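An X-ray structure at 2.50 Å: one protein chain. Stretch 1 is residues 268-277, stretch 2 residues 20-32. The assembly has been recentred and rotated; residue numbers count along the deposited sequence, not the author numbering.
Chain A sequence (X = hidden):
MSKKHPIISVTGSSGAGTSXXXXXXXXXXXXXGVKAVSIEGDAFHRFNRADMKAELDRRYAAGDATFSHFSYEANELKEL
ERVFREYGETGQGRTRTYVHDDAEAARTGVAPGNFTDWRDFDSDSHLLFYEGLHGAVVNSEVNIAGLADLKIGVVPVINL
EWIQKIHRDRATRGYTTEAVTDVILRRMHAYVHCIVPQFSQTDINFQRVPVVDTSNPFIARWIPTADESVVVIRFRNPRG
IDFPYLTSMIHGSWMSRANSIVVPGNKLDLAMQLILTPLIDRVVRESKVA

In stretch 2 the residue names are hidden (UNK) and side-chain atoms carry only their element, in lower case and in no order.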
# COMPACT_ATOMS: atom_id res chain seq x y z
N LEU A 268 14.46 7.37 -1.93
CA LEU A 268 13.01 7.34 -2.07
C LEU A 268 12.32 8.52 -1.36
O LEU A 268 11.52 9.24 -1.97
CB LEU A 268 12.49 6.02 -1.50
CG LEU A 268 10.99 5.73 -1.64
CD1 LEU A 268 10.55 5.86 -3.08
CD2 LEU A 268 10.70 4.33 -1.11
N ASP A 269 12.58 8.67 -0.06
CA ASP A 269 11.99 9.74 0.72
C ASP A 269 12.11 11.11 0.05
O ASP A 269 11.17 11.91 0.12
CB ASP A 269 12.61 9.77 2.12
CG ASP A 269 12.16 10.98 2.93
OD1 ASP A 269 11.04 10.93 3.49
OD2 ASP A 269 12.91 11.98 3.00
N LEU A 270 13.24 11.42 -0.59
CA LEU A 270 13.39 12.71 -1.28
C LEU A 270 12.68 12.81 -2.64
O LEU A 270 12.25 13.90 -3.05
CB LEU A 270 14.88 13.03 -1.47
CG LEU A 270 15.28 14.39 -2.03
CD1 LEU A 270 14.73 15.51 -1.15
CD2 LEU A 270 16.78 14.49 -2.07
N ALA A 271 12.65 11.70 -3.38
CA ALA A 271 11.91 11.62 -4.63
C ALA A 271 10.39 11.66 -4.43
O ALA A 271 9.68 12.36 -5.14
CB ALA A 271 12.29 10.37 -5.34
N MET A 272 9.91 11.04 -3.37
CA MET A 272 8.53 11.26 -2.99
C MET A 272 8.22 12.71 -2.61
O MET A 272 7.29 13.29 -3.14
CB MET A 272 8.13 10.29 -1.86
CG MET A 272 8.20 8.86 -2.33
SD MET A 272 7.53 7.70 -1.18
CE MET A 272 5.99 8.36 -1.01
N GLN A 273 9.05 13.35 -1.81
CA GLN A 273 8.82 14.76 -1.52
C GLN A 273 8.85 15.61 -2.76
O GLN A 273 7.85 16.24 -3.07
CB GLN A 273 9.84 15.29 -0.53
CG GLN A 273 9.44 14.96 0.88
CD GLN A 273 10.46 15.42 1.86
OE1 GLN A 273 10.90 16.57 1.83
NE2 GLN A 273 10.88 14.51 2.75
N LEU A 274 9.91 15.51 -3.56
CA LEU A 274 10.00 16.35 -4.74
C LEU A 274 8.85 16.07 -5.67
O LEU A 274 8.47 16.93 -6.45
CB LEU A 274 11.28 16.10 -5.51
CG LEU A 274 12.59 16.46 -4.86
CD1 LEU A 274 13.68 16.24 -5.89
CD2 LEU A 274 12.56 17.90 -4.41
N ILE A 275 8.42 14.83 -5.74
CA ILE A 275 7.44 14.49 -6.76
C ILE A 275 6.04 14.79 -6.26
O ILE A 275 5.34 15.58 -6.89
CB ILE A 275 7.58 13.01 -7.20
CG1 ILE A 275 8.83 12.89 -8.06
CG2 ILE A 275 6.35 12.52 -7.97
CD1 ILE A 275 9.19 11.53 -8.30
N LEU A 276 5.75 14.44 -5.02
CA LEU A 276 4.39 14.41 -4.50
C LEU A 276 3.96 15.72 -3.86
O LEU A 276 2.78 15.93 -3.56
CB LEU A 276 4.27 13.32 -3.45
CG LEU A 276 3.80 11.90 -3.74
CD1 LEU A 276 3.70 11.55 -5.20
CD2 LEU A 276 4.77 11.00 -3.02
N THR A 277 4.93 16.50 -3.44
CA THR A 277 4.60 17.74 -2.76
C THR A 277 3.63 18.62 -3.57
O THR A 277 2.54 18.91 -3.07
CB THR A 277 5.88 18.48 -2.38
OG1 THR A 277 6.49 17.79 -1.29
CG2 THR A 277 5.57 19.90 -2.01
N UNK A 20 7.99 2.90 5.25
CA UNK A 20 8.73 4.17 5.26
C UNK A 20 7.80 5.31 4.87
O UNK A 20 8.04 6.47 5.18
o UNK A 20 10.44 2.87 4.14
c UNK A 20 10.89 5.23 4.52
c UNK A 20 9.84 4.17 4.20
N UNK A 21 6.72 4.92 4.21
CA UNK A 21 5.98 5.77 3.32
C UNK A 21 5.12 6.78 4.04
O UNK A 21 5.03 7.93 3.61
c UNK A 21 5.11 4.90 2.43
c UNK A 21 5.92 3.74 1.89
c UNK A 21 4.59 5.73 1.29
N UNK A 22 4.58 6.39 5.19
CA UNK A 22 3.66 7.26 5.92
C UNK A 22 4.36 8.54 6.38
O UNK A 22 3.91 9.65 6.07
c UNK A 22 3.08 6.51 7.13
c UNK A 22 1.06 7.99 7.52
c UNK A 22 1.57 6.57 7.24
n UNK A 22 -0.90 9.37 8.37
c UNK A 22 -0.38 8.00 8.06
N UNK A 23 5.56 8.37 6.95
CA UNK A 23 6.37 9.47 7.48
C UNK A 23 6.57 10.54 6.41
O UNK A 23 6.43 11.73 6.69
c UNK A 23 8.30 9.66 9.17
c UNK A 23 7.74 10.01 10.35
c UNK A 23 7.74 8.94 7.97
n UNK A 23 9.62 10.07 9.24
n UNK A 23 8.72 10.62 11.11
c UNK A 23 9.84 10.64 10.41
N UNK A 24 6.72 10.10 5.17
CA UNK A 24 6.88 10.99 4.04
C UNK A 24 5.64 11.84 3.77
O UNK A 24 5.73 13.06 3.65
o UNK A 24 8.29 9.29 3.04
c UNK A 24 7.60 11.13 1.68
c UNK A 24 7.20 10.19 2.78
N UNK A 25 4.47 11.21 3.71
CA UNK A 25 3.25 11.99 3.52
C UNK A 25 3.00 12.92 4.70
O UNK A 25 2.80 14.12 4.52
c UNK A 25 2.08 11.06 3.26
c UNK A 25 1.99 10.60 1.84
c UNK A 25 1.84 9.71 -0.80
c UNK A 25 1.46 11.41 0.87
c UNK A 25 2.46 9.33 1.48
c UNK A 25 1.38 10.97 -0.45
c UNK A 25 2.39 8.89 0.16
N UNK A 26 3.20 12.41 5.90
CA UNK A 26 3.12 13.22 7.11
C UNK A 26 3.96 14.49 6.93
O UNK A 26 3.42 15.59 6.95
c UNK A 26 3.63 12.43 8.34
c UNK A 26 2.63 11.38 8.83
o UNK A 26 1.44 11.47 8.47
o UNK A 26 3.04 10.47 9.60
N UNK A 27 5.23 14.29 6.56
CA UNK A 27 6.19 15.37 6.29
C UNK A 27 5.65 16.40 5.30
O UNK A 27 6.03 17.56 5.34
c UNK A 27 7.50 14.79 5.74
c UNK A 27 8.54 14.38 6.78
c UNK A 27 9.73 13.61 6.19
o UNK A 27 10.72 14.19 5.74
n UNK A 27 9.65 12.29 6.24
N UNK A 28 4.80 15.96 4.39
CA UNK A 28 4.27 16.85 3.37
C UNK A 28 2.99 17.54 3.83
O UNK A 28 2.85 18.75 3.67
c UNK A 28 3.47 17.00 1.00
c UNK A 28 5.17 14.36 0.69
c UNK A 28 5.37 15.56 1.53
c UNK A 28 4.04 16.09 2.05
N UNK A 29 2.07 16.80 4.45
CA UNK A 29 0.86 17.40 4.99
C UNK A 29 1.20 18.40 6.10
O UNK A 29 0.43 19.29 6.39
c UNK A 29 -0.40 15.24 4.62
c UNK A 29 -0.84 14.48 2.40
c UNK A 29 -0.05 16.33 5.58
c UNK A 29 -1.14 13.21 2.89
c UNK A 29 -1.06 12.97 4.25
c UNK A 29 -0.70 13.97 5.10
c UNK A 29 -0.47 15.49 3.27
N UNK A 30 2.32 18.17 6.78
CA UNK A 30 2.78 19.09 7.82
C UNK A 30 3.44 20.30 7.16
O UNK A 30 3.18 21.45 7.52
c UNK A 30 4.40 19.28 9.77
n UNK A 30 8.47 20.72 8.42
n UNK A 30 6.79 19.83 9.72
n UNK A 30 7.78 18.55 8.09
c UNK A 30 3.77 18.38 8.73
c UNK A 30 5.81 18.81 10.09
c UNK A 30 7.67 19.70 8.74
N UNK A 31 4.25 20.01 6.14
CA UNK A 31 4.92 21.01 5.34
C UNK A 31 3.92 21.92 4.64
O UNK A 31 4.24 23.06 4.35
c UNK A 31 8.18 20.19 3.66
c UNK A 31 9.76 18.99 5.13
c UNK A 31 6.98 21.10 3.81
n UNK A 31 10.20 18.73 6.36
n UNK A 31 10.36 18.44 4.09
c UNK A 31 5.79 20.32 4.29
n UNK A 31 8.67 19.74 4.96
N UNK A 32 2.74 21.41 4.33
CA UNK A 32 1.79 22.16 3.52
C UNK A 32 0.49 22.54 4.24
O UNK A 32 -0.38 23.17 3.65
c UNK A 32 1.46 21.41 2.22
o UNK A 32 3.31 22.55 0.10
c UNK A 32 2.65 20.73 1.52
o UNK A 32 4.90 21.52 1.19
c UNK A 32 3.69 21.69 0.92

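Position 20 carries three side-chain atoms, a carbon bearing one oxygen and one carbon. This is the branched hydroxyl side chain of Thr20, which is poorly ordered and makes no contact with stretch 1. At position 21 three carbons fork at the first, with no polar atom, which identifies Val21; its CG1 packs 3.8 Å from Met272 CE.

Position 22 has four carbons in a row ending in nitrogen. The chain belongs to Lys22, whose CA-to-CB bond points away from stretch 1. Position 23 shows one carbon followed by a five-membered ring of three carbons and two nitrogens, an imidazole, hence His23; it too stays clear of the other helix.

Position 24 again has a carbon carrying one oxygen and one carbon, but here the group is buried and directed toward stretch 1. The oxygen lies near the carboxylate of Asp269 and the methyl against Met272, so both arms of Thr24 are used: OG1 is 3.2 Å from Asp269 OD1, within hydrogen-bonding reach, and CG2 is 3.7 Å from Met272 CB. Position 25 is one carbon and a ring of six carbons without oxygen, which is Phe25. Its CA-to-CB bond runs sideways, yet the ring reaches stretch 1, placing CE2 3.8 Å from Met272 CE and CZ 3.9 Å from Leu276 CD2, both in an oblique approach.

Position 26 has two carbons, the second carrying two oxygens. This short carboxylate is Asp26, out of reach of stretch 1 but joined to the preceding turn by a salt bridge, Lys22 NZ to Asp26 OD1 at 3.1 Å. Position 27 has three carbons, the third bearing one oxygen and one nitrogen, a primary amide on a longer chain: Gln27. Its NE2 makes a weak hydrogen bond to Asp269 OD1 (3.4 Å), while its OE1 lies 3.0 Å from Gln273 NE2.

Four carbons at position 28, forked at the first with one arm two carbons long, define Ile28. CG1 approaches Thr277 OG1 at 3.8 Å, and CD1 comes to 4.4 Å from Leu276 CB. Position 29, another six-carbon ring on one carbon, is Phe29, which is buried but does not touch stretch 1. Positions 30 and 31 each show three carbons, a nitrogen and a carbon bearing two more nitrogens. The first guanidinium, Arg30, is poorly ordered and out of reach; the second, Arg31, brings NH1 to 3.0 Å from Gln273 OE1, near the guanidinium plane but at a poor angle for a hydrogen bond. Position 32, three carbons with two oxygens on the third, is Glu32, whose OE2 lies 3.6 Å from Thr277 CG2.

The helices cross at -40°, their axes 9.9 Å apart at closest approach. Gln273 fits as a knob among Thr24, Gln27, Ile28 and Arg31. Met272 and Leu276 pack against Val21, Phe25 and Ile28, while Asp269 gathers polar groups from Thr24 and Gln27, so apolar packing and a polar margin together bury 587 Å².

Stretch 2 20-32: TVKHTFDQIFRRE
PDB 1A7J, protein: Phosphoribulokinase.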